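Local coordinates for pectate lyase 47 (Bacillus sp. TS-47, PDB 1VBL), which probably cleaves the pectate of plant cell walls by calcium-dependent elimination, acting as a thermostable pectate lyase, at residues Ala25-Pro29 / Gln30-Val34; Ala404-Lys407 / Ala408-Ala412; Ala143-Gly147 / Gly148-Ile152; Phe207-Asp211 / His212-Ser216; Gln76-Pro80 / Asp81-Asp85. All blocks are in the same frame, centred on the assembly; numbering follows the deposited sequence.

Contact 1 of 5, residues Ala25-Pro29 / Gln30-Val34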
loop_
_atom_site.group_PDB
_atom_site.type_symbol
_atom_site.label_atom_id
_atom_site.label_comp_id
_atom_site.label_asym_id
_atom_site.label_seq_id
_atom_site.Cartn_x
_atom_site.Cartn_y
_atom_site.Cartn_z
ATOM N N ALA A 25 21.819 6.070 3.854
ATOM C CA ALA A 25 23.097 5.391 3.657
ATOM C C ALA A 25 24.327 6.188 4.088
ATOM O O ALA A 25 25.277 5.616 4.626
ATOM C CB ALA A 25 23.240 4.966 2.192
ATOM N N MET A 26 24.316 7.499 3.854
ATOM C CA MET A 26 25.452 8.347 4.219
ATOM C C MET A 26 25.404 8.821 5.669
ATOM O O MET A 26 26.066 9.795 6.030
ATOM C CB MET A 26 25.518 9.574 3.301
ATOM C CG MET A 26 25.811 9.260 1.843
ATOM S SD MET A 26 25.848 10.749 0.819
ATOM C CE MET A 26 27.581 11.206 0.941
ATOM N N ALA A 27 24.628 8.132 6.498
ATOM C CA ALA A 27 24.491 8.507 7.901
ATOM C C ALA A 27 25.785 8.363 8.689
ATOM O O ALA A 27 26.556 7.431 8.471
ATOM C CB ALA A 27 23.400 7.673 8.558
ATOM N N SER A 28 26.013 9.297 9.609
ATOM C CA SER A 28 27.194 9.261 10.468
ATOM C C SER A 28 26.957 8.125 11.461
ATOM O O SER A 28 25.814 7.818 11.792
ATOM C CB SER A 28 27.340 10.576 11.236
ATOM O OG SER A 28 27.377 11.685 10.357
ATOM N N PRO A 29 28.031 7.493 11.954
ATOM C CA PRO A 29 27.879 6.393 12.911
ATOM C C PRO A 29 26.980 6.710 14.106
ATOM O O PRO A 29 26.366 5.811 14.681
ATOM C CB PRO A 29 29.322 6.075 13.316
ATOM C CG PRO A 29 30.068 7.348 13.019
ATOM C CD PRO A 29 29.453 7.794 11.725
ATOM N N GLN A 30 26.894 7.985 14.474
ATOM C CA GLN A 30 26.057 8.386 15.600
ATOM C C GLN A 30 24.579 8.448 15.211
ATOM O O GLN A 30 23.704 8.577 16.069
ATOM C CB GLN A 30 26.504 9.749 16.142
ATOM C CG GLN A 30 26.764 10.798 15.073
ATOM C CD GLN A 30 28.214 10.825 14.622
ATOM O OE1 GLN A 30 28.798 9.791 14.299
ATOM N NE2 GLN A 30 28.801 12.015 14.594
ATOM N N ASN A 31 24.310 8.352 13.914
ATOM C CA ASN A 31 22.943 8.404 13.414
ATOM C C ASN A 31 22.450 7.065 12.880
ATOM O O ASN A 31 21.566 7.005 12.022
ATOM C CB ASN A 31 22.837 9.492 12.347
ATOM C CG ASN A 31 22.927 10.884 12.942
ATOM O OD1 ASN A 31 23.443 11.812 12.319
ATOM N ND2 ASN A 31 22.410 11.039 14.156
ATOM N N VAL A 32 23.037 5.992 13.400
ATOM C CA VAL A 32 22.660 4.633 13.034
ATOM C C VAL A 32 22.072 4.064 14.317
ATOM O O VAL A 32 22.773 3.939 15.325
ATOM C CB VAL A 32 23.881 3.796 12.617
ATOM C CG1 VAL A 32 23.449 2.379 12.282
ATOM C CG2 VAL A 32 24.561 4.438 11.418
ATOM N N PHE A 33 20.789 3.729 14.288
ATOM C CA PHE A 33 20.130 3.222 15.482
ATOM C C PHE A 33 19.567 1.815 15.363
ATOM O O PHE A 33 19.370 1.287 14.269
ATOM C CB PHE A 33 18.974 4.148 15.884
ATOM C CG PHE A 33 19.306 5.613 15.824
ATOM C CD1 PHE A 33 19.347 6.283 14.605
ATOM C CD2 PHE A 33 19.571 6.326 16.987
ATOM C CE1 PHE A 33 19.646 7.644 14.545
ATOM C CE2 PHE A 33 19.872 7.689 16.941
ATOM C CZ PHE A 33 19.909 8.348 15.717
ATOM N N VAL A 34 19.317 1.221 16.523
ATOM C CA VAL A 34 18.704 -0.093 16.616
ATOM C C VAL A 34 17.526 0.165 17.549
ATOM O O VAL A 34 17.717 0.587 18.693
ATOM C CB VAL A 34 19.644 -1.133 17.250
ATOM C CG1 VAL A 34 18.920 -2.464 17.377
ATOM C CG2 VAL A 34 20.894 -1.296 16.392
HETATM O O HOH W 1 24.025 11.569 9.603
HETATM O O HOH W 2 25.798 3.483 15.404
#
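S28 and N31 are joined by the backbone hydrogen bond that closes a four-residue turn: N31 N donates to S28 O at 2.7 Å, fairly straight at 157°, with the donor above the carbonyl plane rather than on a lone pair. P29 suits the second position, since its ring already fixes phi near the value needed there.

Two waters add polar links. Water 1 accepts from S28 N at 3.0 Å and donates to N31 OD1 at 2.8 Å, tying the side-chain amide of N31 to the backbone before the turn. Water 2 donates to both P29 O and V32 O, bridging the turn to the first residue of the strand.

The remaining contacts are van der Waals. Q30 holds CG between its backbone N and carbonyl carbon (chi1 46°), the crowded position, and this lays its amide alongside the P29 ring, with Q30 OE1 3.0 Å from P29 CG. The same amide touches S28, Q30 CD lying 3.5 Å from S28 CB. V32 brings CG2 to 3.6 Å from S28 O, and A27 CB makes loose apolar contact with the same V32 methyl.

Beyond the turn N31 and F33 form backbone hydrogen bonds with I60, and F33 also with Y62, so the chain enters strand 32-35: a surface turn leading into a strand paired with 59-63 at one end of the right-handed parallel beta-helix of pectate lyases.

Contact 2 of 5, residues Ala404-Lys407 / Ala408-Ala412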
loop_
_atom_site.group_PDB
_atom_site.type_symbol
_atom_site.label_atom_id
_atom_site.label_comp_id
_atom_site.label_asym_id
_atom_site.label_seq_id
_atom_site.Cartn_x
_atom_site.Cartn_y
_atom_site.Cartn_z
ATOM N N ALA A 404 8.549 -18.816 -9.746
ATOM C CA ALA A 404 9.611 -19.413 -8.942
ATOM C C ALA A 404 10.495 -18.342 -8.309
ATOM O O ALA A 404 10.814 -18.406 -7.123
ATOM C CB ALA A 404 10.453 -20.350 -9.807
ATOM N N LEU A 405 10.882 -17.353 -9.106
ATOM C CA LEU A 405 11.733 -16.273 -8.628
ATOM C C LEU A 405 11.087 -15.437 -7.522
ATOM O O LEU A 405 11.681 -15.221 -6.461
ATOM C CB LEU A 405 12.110 -15.354 -9.793
ATOM C CG LEU A 405 12.983 -14.161 -9.406
ATOM C CD1 LEU A 405 14.312 -14.668 -8.856
ATOM C CD2 LEU A 405 13.209 -13.270 -10.616
ATOM N N VAL A 406 9.872 -14.964 -7.775
ATOM C CA VAL A 406 9.160 -14.136 -6.810
ATOM C C VAL A 406 8.833 -14.904 -5.533
ATOM O O VAL A 406 9.002 -14.383 -4.432
ATOM C CB VAL A 406 7.862 -13.562 -7.429
ATOM C CG1 VAL A 406 7.057 -12.804 -6.375
ATOM C CG2 VAL A 406 8.214 -12.625 -8.582
ATOM N N LYS A 407 8.376 -16.145 -5.666
ATOM C CA LYS A 407 8.054 -16.927 -4.479
ATOM C C LYS A 407 9.291 -17.140 -3.609
ATOM O O LYS A 407 9.206 -17.161 -2.379
ATOM C CB LYS A 407 7.440 -18.275 -4.877
ATOM C CG LYS A 407 6.021 -18.143 -5.416
ATOM C CD LYS A 407 5.323 -19.484 -5.583
ATOM C CE LYS A 407 5.845 -20.249 -6.780
ATOM N NZ LYS A 407 4.980 -21.423 -7.084
ATOM N N ALA A 408 10.445 -17.263 -4.250
ATOM C CA ALA A 408 11.690 -17.494 -3.528
ATOM C C ALA A 408 12.356 -16.259 -2.929
ATOM O O ALA A 408 12.935 -16.340 -1.844
ATOM C CB ALA A 408 12.684 -18.215 -4.438
ATOM N N LYS A 409 12.269 -15.121 -3.611
ATOM C CA LYS A 409 12.944 -13.914 -3.140
ATOM C C LYS A 409 12.119 -12.744 -2.610
ATOM O O LYS A 409 12.663 -11.863 -1.944
ATOM C CB LYS A 409 13.866 -13.388 -4.242
ATOM C CG LYS A 409 14.781 -14.446 -4.848
ATOM C CD LYS A 409 16.014 -13.818 -5.486
ATOM C CE LYS A 409 15.655 -12.749 -6.511
ATOM N NZ LYS A 409 16.873 -12.116 -7.100
ATOM N N ALA A 410 10.825 -12.711 -2.896
ATOM C CA ALA A 410 10.007 -11.602 -2.423
ATOM C C ALA A 410 9.681 -11.697 -0.936
ATOM O O ALA A 410 9.582 -12.791 -0.376
ATOM C CB ALA A 410 8.711 -11.524 -3.230
ATOM N N GLY A 411 9.536 -10.541 -0.296
ATOM C CA GLY A 411 9.168 -10.516 1.107
ATOM C C GLY A 411 10.250 -10.321 2.146
ATOM O O GLY A 411 11.446 -10.479 1.882
ATOM N N ALA A 412 9.807 -9.972 3.348
ATOM C CA ALA A 412 10.713 -9.763 4.467
ATOM C C ALA A 412 11.392 -11.088 4.808
ATOM O O ALA A 412 10.786 -12.162 4.694
ATOM C CB ALA A 412 9.940 -9.234 5.674
HETATM O O HOH W 3 7.900 -14.992 -1.165
#
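A404 starts the contact with its carbonyl, which receives A408 N at 3.1 Å in an ordinary helical i to i+4 bond. The A408 methyl lies close to the same oxygen, and both alanines sit on the exposed side of the helix, where a side chain needs no partner.

L405 does more. Its O takes K409 N at 2.9 Å with the donor nearly along the C=O axis, and A408 N adds a weak second bond. With CG opposite the backbone N (chi1 179°), the leucine sends CD1 across the aliphatic part of K409, meeting K409 CE at 3.3 Å, closer than carbons usually pack. K409 is bent at chi3, so its methylenes pass the leucine while NZ continues outward; a long chain with an apolar shaft and a charged end fits this boundary.

V406 faces the protein. Its O accepts A410 N at 2.9 Å (157°), and V406 CG1 rests 3.8 Å from A410 CB; both side chains then press on Y278 of strand 272-280.

K407 contributes its carbonyl: water 3 donates to K407 O at 2.8 Å and to A410 O, one link beyond the last turn. A410 is the first residue to leave helical angles, and G411 follows with a positive phi (99°) that glycine tolerates easily.

The chemistry is thus divided: backbone bonds and a water finish the carboxyl end of helix 402-409, while V406 and A410 supply the apolar surface that seats it on the strands, and the exposed lysines lay apolar shafts along tyrosines and L405.

Contact 3 of 5, residues Ala143-Gly147 / Gly148-Ile152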
loop_
_atom_site.group_PDB
_atom_site.type_symbol
_atom_site.label_atom_id
_atom_site.label_comp_id
_atom_site.label_asym_id
_atom_site.label_seq_id
_atom_site.Cartn_x
_atom_site.Cartn_y
_atom_site.Cartn_z
ATOM N N ALA A 143 11.745 -9.003 11.795
ATOM C CA ALA A 143 11.493 -7.592 12.058
ATOM C C ALA A 143 10.021 -7.381 11.715
ATOM O O ALA A 143 9.576 -7.751 10.626
ATOM C CB ALA A 143 12.372 -6.719 11.171
ATOM N N LYS A 144 9.267 -6.795 12.639
ATOM C CA LYS A 144 7.843 -6.578 12.411
ATOM C C LYS A 144 7.330 -5.250 12.947
ATOM O O LYS A 144 7.802 -4.746 13.968
ATOM C CB LYS A 144 7.026 -7.702 13.059
ATOM C CG LYS A 144 7.380 -9.106 12.605
ATOM C CD LYS A 144 6.517 -10.142 13.319
ATOM C CE LYS A 144 6.876 -11.556 12.891
ATOM N NZ LYS A 144 6.056 -12.569 13.615
ATOM N N ILE A 145 6.356 -4.692 12.239
ATOM C CA ILE A 145 5.708 -3.445 12.626
ATOM C C ILE A 145 4.217 -3.774 12.649
ATOM O O ILE A 145 3.688 -4.331 11.688
ATOM C CB ILE A 145 5.953 -2.315 11.592
ATOM C CG1 ILE A 145 7.376 -1.764 11.732
ATOM C CG2 ILE A 145 4.929 -1.196 11.785
ATOM C CD1 ILE A 145 7.609 -0.954 12.988
ATOM N N LYS A 146 3.545 -3.459 13.750
ATOM C CA LYS A 146 2.114 -3.734 13.852
ATOM C C LYS A 146 1.385 -2.586 14.536
ATOM O O LYS A 146 2.003 -1.767 15.214
ATOM C CB LYS A 146 1.866 -5.017 14.655
ATOM C CG LYS A 146 2.650 -6.231 14.181
ATOM C CD LYS A 146 2.233 -7.510 14.911
ATOM C CE LYS A 146 2.392 -7.403 16.421
ATOM N NZ LYS A 146 1.375 -6.521 17.061
ATOM N N GLY A 147 0.071 -2.535 14.349
ATOM C CA GLY A 147 -0.742 -1.510 14.984
ATOM C C GLY A 147 -0.580 -0.084 14.504
ATOM O O GLY A 147 -1.239 0.819 15.019
ATOM N N GLY A 148 0.290 0.129 13.523
ATOM C CA GLY A 148 0.501 1.467 13.006
ATOM C C GLY A 148 1.127 1.417 11.629
ATOM O O GLY A 148 1.184 0.358 11.010
ATOM N N GLY A 149 1.598 2.560 11.146
ATOM C CA GLY A 149 2.212 2.600 9.834
ATOM C C GLY A 149 3.156 3.775 9.708
ATOM O O GLY A 149 3.219 4.630 10.597
ATOM N N PHE A 150 3.902 3.818 8.609
ATOM C CA PHE A 150 4.831 4.914 8.380
ATOM C C PHE A 150 4.206 5.945 7.463
ATOM O O PHE A 150 3.611 5.603 6.440
ATOM C CB PHE A 150 6.132 4.408 7.748
ATOM C CG PHE A 150 7.037 3.705 8.712
ATOM C CD1 PHE A 150 7.498 4.356 9.855
ATOM C CD2 PHE A 150 7.430 2.390 8.481
ATOM C CE1 PHE A 150 8.338 3.705 10.756
ATOM C CE2 PHE A 150 8.269 1.730 9.374
ATOM C CZ PHE A 150 8.725 2.387 10.515
ATOM N N LEU A 151 4.352 7.209 7.841
ATOM C CA LEU A 151 3.824 8.313 7.061
ATOM C C LEU A 151 5.022 9.004 6.416
ATOM O O LEU A 151 5.805 9.679 7.088
ATOM C CB LEU A 151 3.079 9.293 7.973
ATOM C CG LEU A 151 1.807 9.958 7.444
ATOM C CD1 LEU A 151 0.744 8.898 7.186
ATOM C CD2 LEU A 151 1.291 10.966 8.472
ATOM N N ILE A 152 5.174 8.803 5.113
ATOM C CA ILE A 152 6.267 9.411 4.366
ATOM C C ILE A 152 5.626 10.606 3.678
ATOM O O ILE A 152 5.195 10.521 2.525
ATOM C CB ILE A 152 6.832 8.413 3.332
ATOM C CG1 ILE A 152 7.225 7.112 4.041
ATOM C CG2 ILE A 152 8.052 9.004 2.637
ATOM C CD1 ILE A 152 7.695 6.005 3.107
#
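I145 reaches across the bend toward the ring of F150, its CD1 stopping 4.3 Å from F150 CZ. With CG1 lying beside the backbone N (chi1 -76°), the isoleucine extends its longer branch to the phenylalanine and leaves CG2 nearer the turn, 4.1 Å from G148 O. This is a loose apolar meeting of two buried side chains: a branched aliphatic residue and a flat ring can fill the interior from two walls that are not parallel, the directions of 145-147 and 148-150 being 129° apart.

The bend itself is made by G147 and G148. G147 has a positive phi of 69°, which glycine adopts at little cost. G148 is almost fully extended, and a beta-carbon there would be pressed against G147 C. K146 O and G148 N come within 3.1 Å, but the angle is too poor for a hydrogen bond, and no hydrogen bond joins 143-147 to 148-152; each strand is instead held by its neighbours.

I145 bonds through its backbone to E164 and E166, and its side chain lies between I67 and F165 of the strands flanking it. F150 packs on V128, and I152 on I192 and I194. The side chain of F150 is about 12 Å from the bound calcium ion, so it takes no direct part in the metal site.

Strands of two parallel sheets joined by a tight corner, with apolar side chains stacked inward from coil to coil, are characteristic of the right-handed parallel beta-helix; here glycines make the corner.

Contact 4 of 5, residues Phe207-Asp211 / His212-Ser216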
loop_
_atom_site.group_PDB
_atom_site.type_symbol
_atom_site.label_atom_id
_atom_site.label_comp_id
_atom_site.label_asym_id
_atom_site.label_seq_id
_atom_site.Cartn_x
_atom_site.Cartn_y
_atom_site.Cartn_z
ATOM N N PHE A 207 3.514 -7.448 3.588
ATOM C CA PHE A 207 2.330 -6.733 4.050
ATOM C C PHE A 207 1.204 -7.740 4.199
ATOM O O PHE A 207 0.907 -8.479 3.265
ATOM C CB PHE A 207 1.941 -5.664 3.029
ATOM C CG PHE A 207 2.983 -4.596 2.840
ATOM C CD1 PHE A 207 2.949 -3.429 3.599
ATOM C CD2 PHE A 207 4.010 -4.764 1.913
ATOM C CE1 PHE A 207 3.921 -2.443 3.439
ATOM C CE2 PHE A 207 4.988 -3.786 1.743
ATOM C CZ PHE A 207 4.944 -2.622 2.507
ATOM N N THR A 208 0.584 -7.773 5.376
ATOM C CA THR A 208 -0.506 -8.710 5.631
ATOM C C THR A 208 -1.414 -8.189 6.733
ATOM O O THR A 208 -0.972 -7.422 7.586
ATOM C CB THR A 208 0.034 -10.084 6.088
ATOM O OG1 THR A 208 -1.065 -10.966 6.357
ATOM C CG2 THR A 208 0.870 -9.939 7.362
ATOM N N ASP A 209 -2.684 -8.583 6.711
ATOM C CA ASP A 209 -3.584 -8.163 7.778
ATOM C C ASP A 209 -3.285 -9.055 8.985
ATOM O O ASP A 209 -3.780 -8.822 10.088
ATOM C CB ASP A 209 -5.052 -8.281 7.344
ATOM C CG ASP A 209 -5.472 -7.151 6.414
ATOM O OD1 ASP A 209 -4.641 -6.246 6.169
ATOM O OD2 ASP A 209 -6.628 -7.157 5.933
ATOM N N GLY A 210 -2.456 -10.072 8.754
ATOM C CA GLY A 210 -2.037 -10.987 9.807
ATOM C C GLY A 210 -3.096 -11.586 10.713
ATOM O O GLY A 210 -4.039 -12.221 10.245
ATOM N N ASP A 211 -2.929 -11.387 12.020
ATOM C CA ASP A 211 -3.858 -11.918 13.014
ATOM C C ASP A 211 -5.216 -11.228 13.045
ATOM O O ASP A 211 -6.082 -11.604 13.838
ATOM C CB ASP A 211 -3.238 -11.858 14.417
ATOM C CG ASP A 211 -2.023 -12.753 14.558
ATOM O OD1 ASP A 211 -1.994 -13.820 13.913
ATOM O OD2 ASP A 211 -1.101 -12.402 15.325
ATOM N N HIS A 212 -5.416 -10.229 12.189
ATOM C CA HIS A 212 -6.692 -9.523 12.168
ATOM C C HIS A 212 -7.302 -9.394 10.779
ATOM O O HIS A 212 -7.499 -8.288 10.278
ATOM C CB HIS A 212 -6.532 -8.136 12.790
ATOM C CG HIS A 212 -5.989 -8.173 14.181
ATOM N ND1 HIS A 212 -6.667 -8.769 15.223
ATOM C CD2 HIS A 212 -4.809 -7.750 14.690
ATOM C CE1 HIS A 212 -5.925 -8.714 16.314
ATOM N NE2 HIS A 212 -4.793 -8.102 16.018
ATOM N N PRO A 213 -7.616 -10.532 10.137
ATOM C CA PRO A 213 -8.212 -10.501 8.799
ATOM C C PRO A 213 -9.586 -9.839 8.861
ATOM O O PRO A 213 -10.268 -9.925 9.886
ATOM C CB PRO A 213 -8.283 -11.978 8.424
ATOM C CG PRO A 213 -8.505 -12.641 9.744
ATOM C CD PRO A 213 -7.525 -11.915 10.639
ATOM N N ASP A 214 -9.991 -9.184 7.776
ATOM C CA ASP A 214 -11.279 -8.496 7.741
ATOM C C ASP A 214 -12.427 -9.399 8.171
ATOM O O ASP A 214 -13.402 -8.945 8.762
ATOM C CB ASP A 214 -11.562 -7.951 6.339
ATOM C CG ASP A 214 -10.638 -6.809 5.959
ATOM O OD1 ASP A 214 -10.192 -6.081 6.868
ATOM O OD2 ASP A 214 -10.372 -6.630 4.751
ATOM N N ARG A 215 -12.292 -10.683 7.874
ATOM C CA ARG A 215 -13.303 -11.682 8.199
ATOM C C ARG A 215 -13.591 -11.760 9.693
ATOM O O ARG A 215 -14.687 -12.141 10.106
ATOM C CB ARG A 215 -12.842 -13.050 7.688
ATOM C CG ARG A 215 -12.436 -13.038 6.218
ATOM C CD ARG A 215 -11.243 -12.099 5.958
ATOM N NE ARG A 215 -11.286 -11.513 4.620
ATOM C CZ ARG A 215 -12.317 -10.824 4.137
ATOM N NH1 ARG A 215 -13.400 -10.629 4.879
ATOM N NH2 ARG A 215 -12.268 -10.327 2.912
ATOM N N SER A 216 -12.605 -11.391 10.501
ATOM C CA SER A 216 -12.745 -11.433 11.949
ATOM C C SER A 216 -13.203 -10.101 12.536
ATOM O O SER A 216 -13.436 -10.005 13.742
ATOM C CB SER A 216 -11.410 -11.815 12.586
ATOM O OG SER A 216 -10.452 -10.784 12.401
HETATM O O HOH W 4 -7.990 -5.417 4.357
#
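D209 and D214 bring two carboxylates together, D209 OD2 lying 3.8 Å from D214 OD1 with the planes 59° apart. Such neighbours would be expected to repel, but a single water eases the approach by donating to D209 OD2 and to D214 OD2, each at 2.7 Å. Both acids have firm partners elsewhere: D209 OD1 bonds to H251 ND1, D214 OD1 to H228 ND1, with a weak bond between D209 OD2 and Y309 OH.

The backbone brings them close. D209 to H212 is a type II' beta turn, closed by H212 N donating to D209 O at 3.0 Å (156°). G210 occupies its second position at a positive phi, which suits a residue without a side chain. An ST turn overlaps its start, as T208 OG1 accepts G210 N at 2.9 Å.

H212, with CG beside its backbone N (chi1 -56°), folds its imidazole under the preceding peptide; D211 O lies over one face of the ring, 3.4 Å from H212 CG. P213 sets its CD 3.5 Å from G210 O. Its carbonyl is gripped twice by S216, through the backbone N and through OG at 2.7 Å, the hydroxyl lying in the carbonyl plane.

At one end the F207 ring meets those of F165 and F248 on adjacent strands, nearly parallel to each, and T208 forms backbone hydrogen bonds with F165 and A167. At the other, P213 packs on Y309 and R215 makes a cation-pi contact with it, so the loop between strands 200-208 and 219-220 lies against neighbouring loops.

Contact 5 of 5, residues Gln76-Pro80 / Asp81-Asp85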
loop_
_atom_site.group_PDB
_atom_site.type_symbol
_atom_site.label_atom_id
_atom_site.label_comp_id
_atom_site.label_asym_id
_atom_site.label_seq_id
_atom_site.Cartn_x
_atom_site.Cartn_y
_atom_site.Cartn_z
ATOM N N GLN A 76 3.319 0.269 26.611
ATOM C CA GLN A 76 2.344 -0.747 26.983
ATOM C C GLN A 76 1.182 -0.691 25.994
ATOM O O GLN A 76 0.726 0.388 25.622
ATOM C CB GLN A 76 1.826 -0.510 28.403
ATOM C CG GLN A 76 2.861 -0.735 29.491
ATOM C CD GLN A 76 3.627 -2.030 29.300
ATOM O OE1 GLN A 76 4.671 -2.059 28.643
ATOM N NE2 GLN A 76 3.105 -3.113 29.860
ATOM N N PRO A 77 0.691 -1.859 25.552
ATOM C CA PRO A 77 -0.423 -1.898 24.601
ATOM C C PRO A 77 -1.677 -1.180 25.095
ATOM O O PRO A 77 -2.041 -1.276 26.269
ATOM C CB PRO A 77 -0.644 -3.397 24.391
ATOM C CG PRO A 77 -0.189 -3.996 25.692
ATOM C CD PRO A 77 1.076 -3.221 25.962
ATOM N N VAL A 78 -2.327 -0.450 24.193
ATOM C CA VAL A 78 -3.543 0.275 24.535
ATOM C C VAL A 78 -4.682 -0.195 23.643
ATOM O O VAL A 78 -4.455 -0.679 22.532
ATOM C CB VAL A 78 -3.369 1.807 24.367
ATOM C CG1 VAL A 78 -2.236 2.300 25.252
ATOM C CG2 VAL A 78 -3.094 2.153 22.903
ATOM N N GLY A 79 -5.906 -0.061 24.141
ATOM C CA GLY A 79 -7.068 -0.469 23.376
ATOM C C GLY A 79 -7.886 0.742 22.975
ATOM O O GLY A 79 -7.482 1.878 23.238
ATOM N N PRO A 80 -9.044 0.539 22.335
ATOM C CA PRO A 80 -9.870 1.679 21.927
ATOM C C PRO A 80 -10.270 2.592 23.086
ATOM O O PRO A 80 -10.479 3.787 22.896
ATOM C CB PRO A 80 -11.069 1.015 21.244
ATOM C CG PRO A 80 -11.112 -0.361 21.852
ATOM C CD PRO A 80 -9.660 -0.736 21.931
ATOM N N ASP A 81 -10.354 2.030 24.289
ATOM C CA ASP A 81 -10.728 2.809 25.464
ATOM C C ASP A 81 -9.737 3.948 25.715
ATOM O O ASP A 81 -10.115 5.028 26.178
ATOM C CB ASP A 81 -10.817 1.895 26.692
ATOM C CG ASP A 81 -9.495 1.216 27.027
ATOM O OD1 ASP A 81 -8.811 0.726 26.101
ATOM O OD2 ASP A 81 -9.146 1.155 28.227
ATOM N N PHE A 82 -8.472 3.699 25.395
ATOM C CA PHE A 82 -7.410 4.684 25.568
ATOM C C PHE A 82 -7.637 5.882 24.645
ATOM O O PHE A 82 -7.401 7.032 25.021
ATOM C CB PHE A 82 -6.061 4.026 25.248
ATOM C CG PHE A 82 -4.887 4.959 25.318
ATOM C CD1 PHE A 82 -4.210 5.161 26.517
ATOM C CD2 PHE A 82 -4.439 5.615 24.175
ATOM C CE1 PHE A 82 -3.098 6.005 26.578
ATOM C CE2 PHE A 82 -3.331 6.461 24.224
ATOM C CZ PHE A 82 -2.658 6.655 25.427
ATOM N N TYR A 83 -8.110 5.605 23.436
ATOM C CA TYR A 83 -8.340 6.655 22.447
ATOM C C TYR A 83 -9.724 7.290 22.457
ATOM O O TYR A 83 -9.892 8.415 21.991
ATOM C CB TYR A 83 -8.105 6.106 21.042
ATOM C CG TYR A 83 -6.736 5.520 20.801
ATOM C CD1 TYR A 83 -6.573 4.151 20.587
ATOM C CD2 TYR A 83 -5.611 6.339 20.726
ATOM C CE1 TYR A 83 -5.323 3.613 20.296
ATOM C CE2 TYR A 83 -4.356 5.811 20.436
ATOM C CZ TYR A 83 -4.222 4.450 20.219
ATOM O OH TYR A 83 -2.991 3.927 19.910
ATOM N N LYS A 84 -10.707 6.564 22.979
ATOM C CA LYS A 84 -12.093 7.017 22.982
ATOM C C LYS A 84 -12.401 8.381 23.599
ATOM O O LYS A 84 -12.062 8.656 24.754
ATOM C CB LYS A 84 -12.981 5.954 23.638
ATOM C CG LYS A 84 -14.470 6.153 23.381
ATOM C CD LYS A 84 -15.320 5.075 24.045
ATOM C CE LYS A 84 -15.469 5.304 25.543
ATOM N NZ LYS A 84 -16.146 6.603 25.846
ATOM N N ASP A 85 -13.055 9.226 22.808
ATOM C CA ASP A 85 -13.464 10.556 23.252
ATOM C C ASP A 85 -14.573 10.353 24.293
ATOM O O ASP A 85 -15.363 9.415 24.189
ATOM C CB ASP A 85 -14.014 11.350 22.060
ATOM C CG ASP A 85 -14.425 12.763 22.430
ATOM O OD1 ASP A 85 -13.550 13.658 22.453
ATOM O OD2 ASP A 85 -15.628 12.977 22.702
HETATM O O HOH W 5 -6.125 0.758 26.688
#
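V78 and F82 meet because their first torsions aim them at each other: the valine keeps CG1 beside its backbone N (chi1 -59°), while the phenylalanine carries its ring opposite N (chi1 177°), back over the preceding chain. V78 CG1 then stands over one face of the F82 ring, 3.8 Å from the centroid and 17° off the normal, a CH-pi contact displaced toward the rim. The other methyl serves Y83: V78 CG2 is 3.7 Å from Y83 CZ, the two side chains crossing at about a right angle. One beta-branched residue thus touches two aromatics.

Between them the chain starts the short, weakly bonded helix 80-83. G79 O accepts F82 N at 3.0 Å, and P80 O takes K84 N at 2.8 Å, with a weak bond from Y83 N besides. P80 fits a first helical turn, where its missing N-H costs nothing, and G79 before it has no beta-carbon to strike P80 CD. D81 turns its carboxylate back toward the loop; water 5 accepts from G79 N at 2.7 Å and donates to D81 OD1 at 2.7 Å.

Were F82 an alanine, V78 CG1 would be likely to lose the ring face it rests on, and K121 its cation-pi partner. Helix 110-126 lies against this side: K121 NZ also bonds to F82 O, while R125 touches F82 and Y83. Farther on, D85 OD1 makes a salt bridge with R117 NE, and K84 NZ reaches F88 O.

In the fold
All five contacts are local turns, corners or helix ends around one beta-helix, and none touches another. Contacts 3 and 4 lie nearest the metal: their centres are 15 Å apart, and the side chains of F150 and D209 are each about 12 Å from the calcium ion held by D190, D229 and D233. They lie near that site without forming it. Contact 2 comes, at nearest atoms, within about 5 Å of contact 3 and 7 Å of contact 4. Contact 5 approaches contact 3 to about 6 Å at nearest atoms, whereas contact 1 stays at least about 10 Å from the other four at nearest atoms, its centre 27 Å from that of the chain.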